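Local coordinates for uncharacterized protein, DUF633, LMOf2365_1472 (Listeria monocytogenes str. 4b F2365, PDB 3GNL) that probably methylates N1 of adenine 22 in tRNA with S-adenosylmethionine as methyl donor, although its function has not been characterised directly, at residues T106-G111 with T119-Q124; N80-I85 with D92-A97; E134-N139 with M159-S164. All coordinates share one frame; numbering follows the deposited sequence.

Contact 1 of 3, residues T106-G111 with T119-Q124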
loop_
_atom_site.group_PDB
_atom_site.type_symbol
_atom_site.label_atom_id
_atom_site.label_comp_id
_atom_site.label_asym_id
_atom_site.label_seq_id
_atom_site.Cartn_x
_atom_site.Cartn_y
_atom_site.Cartn_z
ATOM N N THR A 106 3.861 -10.579 1.709
ATOM C CA THR A 106 3.723 -12.061 1.592
ATOM C C THR A 106 3.057 -12.410 0.257
ATOM O O THR A 106 3.541 -13.292 -0.468
ATOM C CB THR A 106 2.968 -12.647 2.793
ATOM O OG1 THR A 106 3.743 -12.374 3.971
ATOM C CG2 THR A 106 2.768 -14.175 2.674
ATOM N N ILE A 107 2.013 -11.658 -0.090
ATOM C CA ILE A 107 1.301 -11.854 -1.353
ATOM C C ILE A 107 2.253 -11.672 -2.532
ATOM O O ILE A 107 2.228 -12.471 -3.490
ATOM C CB ILE A 107 0.072 -10.918 -1.452
ATOM C CG1 ILE A 107 -1.027 -11.455 -0.536
ATOM C CG2 ILE A 107 -0.422 -10.807 -2.928
ATOM C CD1 ILE A 107 -2.170 -10.510 -0.373
ATOM N N LEU A 108 3.061 -10.621 -2.498
ATOM C CA LEU A 108 4.050 -10.343 -3.550
ATOM C C LEU A 108 5.163 -11.389 -3.656
ATOM O O LEU A 108 5.577 -11.738 -4.777
ATOM C CB LEU A 108 4.676 -8.950 -3.381
ATOM C CG LEU A 108 3.699 -7.787 -3.583
ATOM C CD1 LEU A 108 4.353 -6.479 -3.152
ATOM C CD2 LEU A 108 3.220 -7.668 -5.069
ATOM N N GLU A 109 5.637 -11.872 -2.511
ATOM C CA GLU A 109 6.687 -12.897 -2.478
ATOM C C GLU A 109 6.163 -14.273 -2.892
ATOM O O GLU A 109 6.726 -14.887 -3.804
ATOM C CB GLU A 109 7.384 -12.920 -1.113
ATOM C CG GLU A 109 8.117 -11.610 -0.825
ATOM C CD GLU A 109 8.687 -11.506 0.590
ATOM O OE1 GLU A 109 8.198 -12.230 1.490
ATOM O OE2 GLU A 109 9.591 -10.653 0.785
ATOM N N GLU A 110 5.089 -14.758 -2.275
ATOM C CA GLU A 110 4.506 -16.051 -2.679
ATOM C C GLU A 110 4.028 -16.018 -4.126
ATOM O O GLU A 110 4.089 -17.032 -4.820
ATOM C CB GLU A 110 3.360 -16.458 -1.773
ATOM C CG GLU A 110 3.764 -16.748 -0.348
ATOM C CD GLU A 110 2.585 -17.028 0.555
ATOM O OE1 GLU A 110 1.412 -16.911 0.124
ATOM O OE2 GLU A 110 2.830 -17.360 1.727
ATOM N N GLY A 111 3.568 -14.862 -4.587
ATOM C CA GLY A 111 3.037 -14.743 -5.941
ATOM C C GLY A 111 4.039 -14.192 -6.922
ATOM O O GLY A 111 3.674 -13.636 -7.956
ATOM N N THR A 119 3.943 -4.169 -15.079
ATOM C CA THR A 119 4.772 -2.951 -15.136
ATOM C C THR A 119 4.424 -1.869 -14.079
ATOM O O THR A 119 5.043 -0.785 -14.016
ATOM C CB THR A 119 4.743 -2.309 -16.541
ATOM O OG1 THR A 119 3.383 -2.128 -16.969
ATOM C CG2 THR A 119 5.471 -3.198 -17.575
ATOM N N LYS A 120 3.392 -2.140 -13.279
ATOM C CA LYS A 120 2.979 -1.157 -12.278
ATOM C C LYS A 120 2.333 -1.868 -11.113
ATOM O O LYS A 120 1.502 -2.766 -11.301
ATOM C CB LYS A 120 2.066 -0.100 -12.877
ATOM C CG LYS A 120 1.624 1.031 -11.911
ATOM C CD LYS A 120 1.151 2.326 -12.579
ATOM C CE LYS A 120 0.014 2.063 -13.572
ATOM N NZ LYS A 120 -0.303 3.378 -14.141
ATOM N N LEU A 121 2.739 -1.509 -9.885
ATOM C CA LEU A 121 2.028 -1.963 -8.677
ATOM C C LEU A 121 1.535 -0.709 -7.997
ATOM O O LEU A 121 2.256 0.286 -7.886
ATOM C CB LEU A 121 2.932 -2.727 -7.680
ATOM C CG LEU A 121 3.708 -3.933 -8.182
ATOM C CD1 LEU A 121 4.754 -4.460 -7.153
ATOM C CD2 LEU A 121 2.722 -5.030 -8.548
ATOM N N ILE A 122 0.288 -0.760 -7.539
ATOM C CA ILE A 122 -0.268 0.328 -6.726
ATOM C C ILE A 122 -0.669 -0.290 -5.378
ATOM O O ILE A 122 -1.585 -1.167 -5.309
ATOM C CB ILE A 122 -1.504 0.947 -7.354
ATOM C CG1 ILE A 122 -1.161 1.503 -8.750
ATOM C CG2 ILE A 122 -2.003 2.068 -6.458
ATOM C CD1 ILE A 122 -2.413 1.736 -9.651
ATOM N N LEU A 123 0.070 0.060 -4.315
ATOM C CA LEU A 123 -0.112 -0.683 -3.046
ATOM C C LEU A 123 -0.565 0.315 -1.989
ATOM O O LEU A 123 -0.076 1.454 -1.929
ATOM C CB LEU A 123 1.218 -1.329 -2.612
ATOM C CG LEU A 123 1.912 -2.160 -3.667
ATOM C CD1 LEU A 123 3.210 -2.708 -3.028
ATOM C CD2 LEU A 123 0.991 -3.279 -4.188
ATOM N N GLN A 124 -1.522 -0.116 -1.161
ATOM C CA GLN A 124 -2.026 0.766 -0.117
ATOM C C GLN A 124 -2.064 -0.056 1.169
ATOM O O GLN A 124 -3.066 -0.663 1.472
ATOM C CB GLN A 124 -3.379 1.350 -0.506
ATOM C CG GLN A 124 -3.908 2.395 0.519
ATOM C CD GLN A 124 -4.675 1.732 1.635
ATOM O OE1 GLN A 124 -5.639 1.038 1.371
ATOM N NE2 GLN A 124 -4.215 1.907 2.884
#
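Leu108 meets Leu121 and Leu123 through methyl groups alone, and the flat group beside them is the indole of Trp135, outside both segments: Leu108 CD1 lies almost straight above one face, near CD2 of the ring system, and Leu121 CD1 comes obliquely over the rim of the six-membered ring on that same face.

Between the two segments Leu108 works as a fork. Its CD1 reaches Leu123 CD1 at 3.9 Å, and its CD2 reaches Leu121 CD1 at 4.1 Å, so each branch serves one strand residue, tip to tip. The two strand leucines are two positions apart and therefore project from the same side of the strand. The torsions suit this: Leu108 carries CG beside its backbone N (chi1 -66°), and an extended second torsion, chi2 170°, sends CD1 onward to the sheet. With CA atoms of Leu108 and Leu121 10.0 Å apart, the gap is bridged by side chains, not backbones.

The contact falls within the beta-alpha-beta unit of strand 93-99, helix 101-110 and strand 120-125, in a Rossmann-like sheet. Leu108 also touches Ile96 of the parallel neighbour, strand 93-99, while Leu123 packs against Leu132 of helix 129-139 and against Leu161 of the antiparallel neighbour, strand 154-163.

Contact 2 of 3, residues N80-I85 with D92-A97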
loop_
_atom_site.group_PDB
_atom_site.type_symbol
_atom_site.label_atom_id
_atom_site.label_comp_id
_atom_site.label_asym_id
_atom_site.label_seq_id
_atom_site.Cartn_x
_atom_site.Cartn_y
_atom_site.Cartn_z
ATOM N N ASN A 80 -6.431 -17.113 -3.262
ATOM C CA ASN A 80 -5.525 -16.504 -2.307
ATOM C C ASN A 80 -4.474 -15.644 -3.014
ATOM O O ASN A 80 -3.677 -16.127 -3.807
ATOM C CB ASN A 80 -4.848 -17.627 -1.522
ATOM C CG ASN A 80 -4.167 -17.130 -0.261
ATOM O OD1 ASN A 80 -4.432 -16.023 0.218
ATOM N ND2 ASN A 80 -3.275 -17.965 0.290
ATOM N N GLY A 81 -4.486 -14.339 -2.769
ATOM C CA GLY A 81 -3.421 -13.494 -3.297
ATOM C C GLY A 81 -3.357 -13.456 -4.817
ATOM O O GLY A 81 -4.374 -13.253 -5.467
ATOM N N LEU A 82 -2.167 -13.627 -5.374
ATOM C CA LEU A 82 -1.984 -13.580 -6.839
ATOM C C LEU A 82 -2.343 -14.890 -7.570
ATOM O O LEU A 82 -2.119 -14.943 -8.779
ATOM C CB LEU A 82 -0.593 -13.095 -7.249
ATOM C CG LEU A 82 -0.074 -11.789 -6.609
ATOM C CD1 LEU A 82 1.224 -11.331 -7.206
ATOM C CD2 LEU A 82 -1.155 -10.681 -6.673
ATOM N N ALA A 83 -2.900 -15.866 -6.845
ATOM C CA ALA A 83 -3.425 -17.145 -7.423
ATOM C C ALA A 83 -4.541 -16.853 -8.440
ATOM O O ALA A 83 -4.868 -17.698 -9.287
ATOM C CB ALA A 83 -3.931 -18.069 -6.341
ATOM N N VAL A 84 -5.108 -15.655 -8.385
ATOM C CA VAL A 84 -6.186 -15.319 -9.304
ATOM C C VAL A 84 -5.662 -14.825 -10.649
ATOM O O VAL A 84 -6.442 -14.639 -11.579
ATOM C CB VAL A 84 -7.194 -14.302 -8.696
ATOM C CG1 VAL A 84 -7.864 -14.860 -7.436
ATOM C CG2 VAL A 84 -6.510 -12.887 -8.473
ATOM N N ILE A 85 -4.358 -14.624 -10.768
ATOM C CA ILE A 85 -3.745 -14.120 -11.993
ATOM C C ILE A 85 -3.133 -15.274 -12.773
ATOM O O ILE A 85 -2.551 -16.187 -12.196
ATOM C CB ILE A 85 -2.631 -13.071 -11.709
ATOM C CG1 ILE A 85 -3.208 -11.796 -11.100
ATOM C CG2 ILE A 85 -1.876 -12.697 -12.977
ATOM C CD1 ILE A 85 -2.118 -10.777 -10.785
ATOM N N ASP A 92 -1.128 -5.635 -16.688
ATOM C CA ASP A 92 -0.172 -4.528 -16.718
ATOM C C ASP A 92 0.059 -3.952 -15.315
ATOM O O ASP A 92 1.203 -3.589 -14.960
ATOM C CB ASP A 92 -0.647 -3.388 -17.624
ATOM C CG ASP A 92 -0.877 -3.850 -19.056
ATOM O OD1 ASP A 92 0.119 -4.318 -19.641
ATOM O OD2 ASP A 92 -2.028 -3.761 -19.544
ATOM N N THR A 93 -1.023 -3.891 -14.544
ATOM C CA THR A 93 -1.034 -3.204 -13.249
ATOM C C THR A 93 -1.677 -4.089 -12.188
ATOM O O THR A 93 -2.753 -4.619 -12.414
ATOM C CB THR A 93 -1.769 -1.904 -13.390
ATOM O OG1 THR A 93 -1.078 -1.114 -14.354
ATOM C CG2 THR A 93 -1.762 -1.141 -12.054
ATOM N N ILE A 94 -1.069 -4.202 -10.996
ATOM C CA ILE A 94 -1.715 -4.899 -9.889
ATOM C C ILE A 94 -1.940 -3.911 -8.753
ATOM O O ILE A 94 -1.010 -3.131 -8.433
ATOM C CB ILE A 94 -0.875 -6.066 -9.341
ATOM C CG1 ILE A 94 -0.555 -7.119 -10.430
ATOM C CG2 ILE A 94 -1.577 -6.728 -8.131
ATOM C CD1 ILE A 94 0.346 -8.218 -9.939
ATOM N N VAL A 95 -3.185 -3.903 -8.238
ATOM C CA VAL A 95 -3.579 -3.086 -7.075
ATOM C C VAL A 95 -3.729 -3.994 -5.888
ATOM O O VAL A 95 -4.375 -5.017 -5.987
ATOM C CB VAL A 95 -4.930 -2.385 -7.319
ATOM C CG1 VAL A 95 -5.402 -1.558 -6.134
ATOM C CG2 VAL A 95 -4.882 -1.515 -8.578
ATOM N N ILE A 96 -3.085 -3.653 -4.761
ATOM C CA ILE A 96 -3.316 -4.400 -3.493
ATOM C C ILE A 96 -3.507 -3.320 -2.424
ATOM O O ILE A 96 -2.530 -2.625 -2.061
ATOM C CB ILE A 96 -2.137 -5.361 -3.110
ATOM C CG1 ILE A 96 -1.651 -6.138 -4.348
ATOM C CG2 ILE A 96 -2.586 -6.326 -1.981
ATOM C CD1 ILE A 96 -0.443 -7.011 -4.090
ATOM N N ALA A 97 -4.745 -3.180 -1.957
ATOM C CA ALA A 97 -5.137 -2.118 -1.013
ATOM C C ALA A 97 -5.871 -2.713 0.186
ATOM O O ALA A 97 -6.403 -3.808 0.100
ATOM C CB ALA A 97 -6.022 -1.083 -1.722
#
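In this Rossmann-like methyltransferase fold, the connection between strands 74-78 and 93-99 has to pass from an outermost strand of the sheet to its middle, and Leu82 and Ile85 anchor it there on Ile94. The strand order 3-2-1-4-5-7-6 identifies the fold as the class I methyltransferase type. Segment 80-85 is a turning loop: Ala83 N bonds to Asn80 O at 3.1 Å and Ile85 N to Leu82 O at 3.0 Å. Lys114 NZ also donates to the carbonyls of Leu82 and Ile85, fastening the loop from outside the two segments.

All three touching residues are buried and purely apolar. Ile28 of strand 23-28 touches both Leu82 and Ile94, which continues the packing to the adjacent strand. The bond from Leu82 CA to CB does not point at the strand, but the branch ends with CD1 4.2 Å from Ile94 CD1. Ile85 points at the strand directly. Its CG1 stands anti to the carbonyl carbon (chi1 -66°) and the chain then runs on extended. The two isoleucines cross obliquely, with Ile85 CD1 3.7 Å from Ile94 CD1 and 4.0 Å from Ile94 CG1.

Contact 3 of 3, residues E134-N139 with M159-S164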
loop_
_atom_site.group_PDB
_atom_site.type_symbol
_atom_site.label_atom_id
_atom_site.label_comp_id
_atom_site.label_asym_id
_atom_site.label_seq_id
_atom_site.Cartn_x
_atom_site.Cartn_y
_atom_site.Cartn_z
ATOM N N GLU A 134 10.980 -1.916 1.790
ATOM C CA GLU A 134 12.083 -2.875 1.864
ATOM C C GLU A 134 11.965 -3.865 0.740
ATOM O O GLU A 134 12.981 -4.143 0.090
ATOM C CB GLU A 134 12.142 -3.599 3.211
ATOM C CG GLU A 134 13.436 -4.349 3.360
ATOM C CD GLU A 134 13.707 -4.720 4.777
ATOM O OE1 GLU A 134 12.801 -5.288 5.439
ATOM O OE2 GLU A 134 14.838 -4.412 5.222
ATOM N N TRP A 135 10.755 -4.381 0.509
ATOM C CA TRP A 135 10.532 -5.300 -0.596
ATOM C C TRP A 135 10.969 -4.640 -1.895
ATOM O O TRP A 135 11.583 -5.293 -2.749
ATOM C CB TRP A 135 9.050 -5.681 -0.632
ATOM C CG TRP A 135 8.727 -6.639 -1.791
ATOM C CD1 TRP A 135 8.756 -7.989 -1.763
ATOM C CD2 TRP A 135 8.342 -6.250 -3.105
ATOM N NE1 TRP A 135 8.423 -8.485 -3.009
ATOM C CE2 TRP A 135 8.199 -7.439 -3.861
ATOM C CE3 TRP A 135 8.162 -5.013 -3.733
ATOM C CZ2 TRP A 135 7.825 -7.423 -5.232
ATOM C CZ3 TRP A 135 7.788 -4.994 -5.087
ATOM C CH2 TRP A 135 7.623 -6.207 -5.809
ATOM N N SER A 136 10.640 -3.373 -2.087
ATOM C CA SER A 136 10.994 -2.665 -3.316
ATOM C C SER A 136 12.508 -2.666 -3.530
ATOM O O SER A 136 12.988 -2.922 -4.639
ATOM C CB SER A 136 10.385 -1.254 -3.253
ATOM O OG SER A 136 11.272 -0.222 -3.619
ATOM N N GLU A 137 13.266 -2.425 -2.470
ATOM C CA GLU A 137 14.707 -2.477 -2.546
ATOM C C GLU A 137 15.202 -3.900 -2.827
ATOM O O GLU A 137 16.061 -4.045 -3.716
ATOM C CB GLU A 137 15.264 -2.008 -1.194
ATOM C CG GLU A 137 16.766 -2.101 -1.078
ATOM C CD GLU A 137 17.252 -1.370 0.146
ATOM O OE1 GLU A 137 17.338 -2.048 1.215
ATOM O OE2 GLU A 137 17.606 -0.171 0.057
ATOM N N GLN A 138 14.713 -4.917 -2.113
ATOM C CA GLN A 138 15.162 -6.324 -2.302
ATOM C C GLN A 138 14.849 -6.853 -3.684
ATOM O O GLN A 138 15.580 -7.696 -4.201
ATOM C CB GLN A 138 14.578 -7.290 -1.285
ATOM C CG GLN A 138 15.136 -7.152 0.108
ATOM C CD GLN A 138 14.354 -7.981 1.095
ATOM O OE1 GLN A 138 13.377 -8.664 0.717
ATOM N NE2 GLN A 138 14.749 -7.935 2.371
ATOM N N ASN A 139 13.772 -6.356 -4.284
ATOM C CA ASN A 139 13.382 -6.890 -5.592
ATOM C C ASN A 139 13.577 -5.925 -6.763
ATOM O O ASN A 139 13.129 -6.198 -7.876
ATOM C CB ASN A 139 11.951 -7.392 -5.492
ATOM C CG ASN A 139 11.839 -8.576 -4.571
ATOM O OD1 ASN A 139 12.026 -9.708 -5.003
ATOM N ND2 ASN A 139 11.546 -8.337 -3.270
HETATM N N MSE A 159 1.561 3.794 -2.473
HETATM C CA MSE A 159 2.828 3.843 -3.200
HETATM C C MSE A 159 2.637 3.188 -4.566
HETATM O O MSE A 159 1.913 2.205 -4.704
HETATM C CB MSE A 159 3.952 3.148 -2.423
HETATM C CG MSE A 159 3.841 1.675 -2.254
HETATM SE SE MSE A 159 5.426 1.040 -1.217
HETATM C CE MSE A 159 4.776 1.609 0.525
ATOM N N VAL A 160 3.330 3.729 -5.559
ATOM C CA VAL A 160 3.230 3.180 -6.913
ATOM C C VAL A 160 4.612 2.769 -7.306
ATOM O O VAL A 160 5.562 3.541 -7.068
ATOM C CB VAL A 160 2.705 4.232 -7.863
ATOM C CG1 VAL A 160 2.582 3.628 -9.291
ATOM C CG2 VAL A 160 1.355 4.799 -7.354
ATOM N N LEU A 161 4.750 1.554 -7.822
ATOM C CA LEU A 161 6.076 1.005 -8.138
ATOM C C LEU A 161 6.163 0.565 -9.576
ATOM O O LEU A 161 5.147 0.230 -10.184
ATOM C CB LEU A 161 6.382 -0.199 -7.258
ATOM C CG LEU A 161 6.408 0.141 -5.751
ATOM C CD1 LEU A 161 5.041 -0.119 -5.221
ATOM C CD2 LEU A 161 7.386 -0.666 -4.982
ATOM N N ALA A 162 7.386 0.425 -10.083
ATOM C CA ALA A 162 7.608 -0.100 -11.444
ATOM C C ALA A 162 8.905 -0.919 -11.401
ATOM O O ALA A 162 9.805 -0.595 -10.611
ATOM C CB ALA A 162 7.719 1.034 -12.423
ATOM N N PRO A 163 9.051 -1.953 -12.259
ATOM C CA PRO A 163 10.316 -2.690 -12.292
ATOM C C PRO A 163 11.488 -1.797 -12.699
ATOM O O PRO A 163 11.337 -0.861 -13.489
ATOM C CB PRO A 163 10.090 -3.766 -13.373
ATOM C CG PRO A 163 8.684 -3.763 -13.644
ATOM C CD PRO A 163 8.140 -2.398 -13.342
ATOM N N SER A 164 12.643 -2.071 -12.116
ATOM C CA SER A 164 13.868 -1.375 -12.431
ATOM C C SER A 164 14.942 -2.410 -12.806
ATOM O O SER A 164 15.147 -3.395 -12.101
ATOM C CB SER A 164 14.337 -0.548 -11.217
ATOM O OG SER A 164 15.522 0.169 -11.534
#
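Apolar contact between Ser136, Trp135 and Leu161 runs through a single methyl group. Leu161 CD2 stands 3.5 Å from Ser136 CB and 4.1 Å from Ser136 OG, so the serine presents mainly its methylene carbon. The same CD2 approaches the indole of Trp135 at its edge, near the ring plane, with CZ3 the closest ring atom at 4.3 Å. Leu161 CG lies beside its own backbone N, and a second torsion off any staggered value (chi2 93°) turns CD2 towards Ser136 CB and the indole edge.

The contact joins helix 129-139 to strand 154-163, which runs antiparallel between strands 120-125 and 141-151, as the seventh strand does in class I methyltransferases. Ile143 of strand 141-151 touches both Ser136 and Leu161, and the ring of Trp141 meets that of Trp135.

Polar bonds hold the helix residues in place. The OG of buried Ser136 is gripped by Trp141 O and Trp170 NE1, which may account for its first torsion lying off a staggered position. Trp135 O accepts two bonds from Asn139: one from the backbone N at 2.9 Å, the other from side-chain ND2 at 3.1 Å, nearly straight at 161° and tilted 20° from the carbonyl plane. That bond helps place Asn139 ND2 above one face of the indole, offset toward the rim, where it lies 3.1 Å from Trp135 NE1; both are donors, and no bond forms between them.

Along the chain the contacts follow in series: 80-85 with 92-97, then 106-111 with 119-124, then 134-139 with 159-164. Their segments reach three consecutive strands of one sheet, 93-99, 120-125 and 154-163, with contact 1 in the middle. Its centre lies about 7 Å from that of contact 2 and about 9 Å from that of contact 3, whereas contacts 2 and 3 have centres about 15 Å apart and do not touch. Probable backbone hydrogen bonds connect the strands, Ile122 N to Ile94 O at 2.8 Å and Leu121 O to Leu161 N at 2.8 Å. Together the three contacts span the change from parallel to antiparallel strands in the methyltransferase sheet.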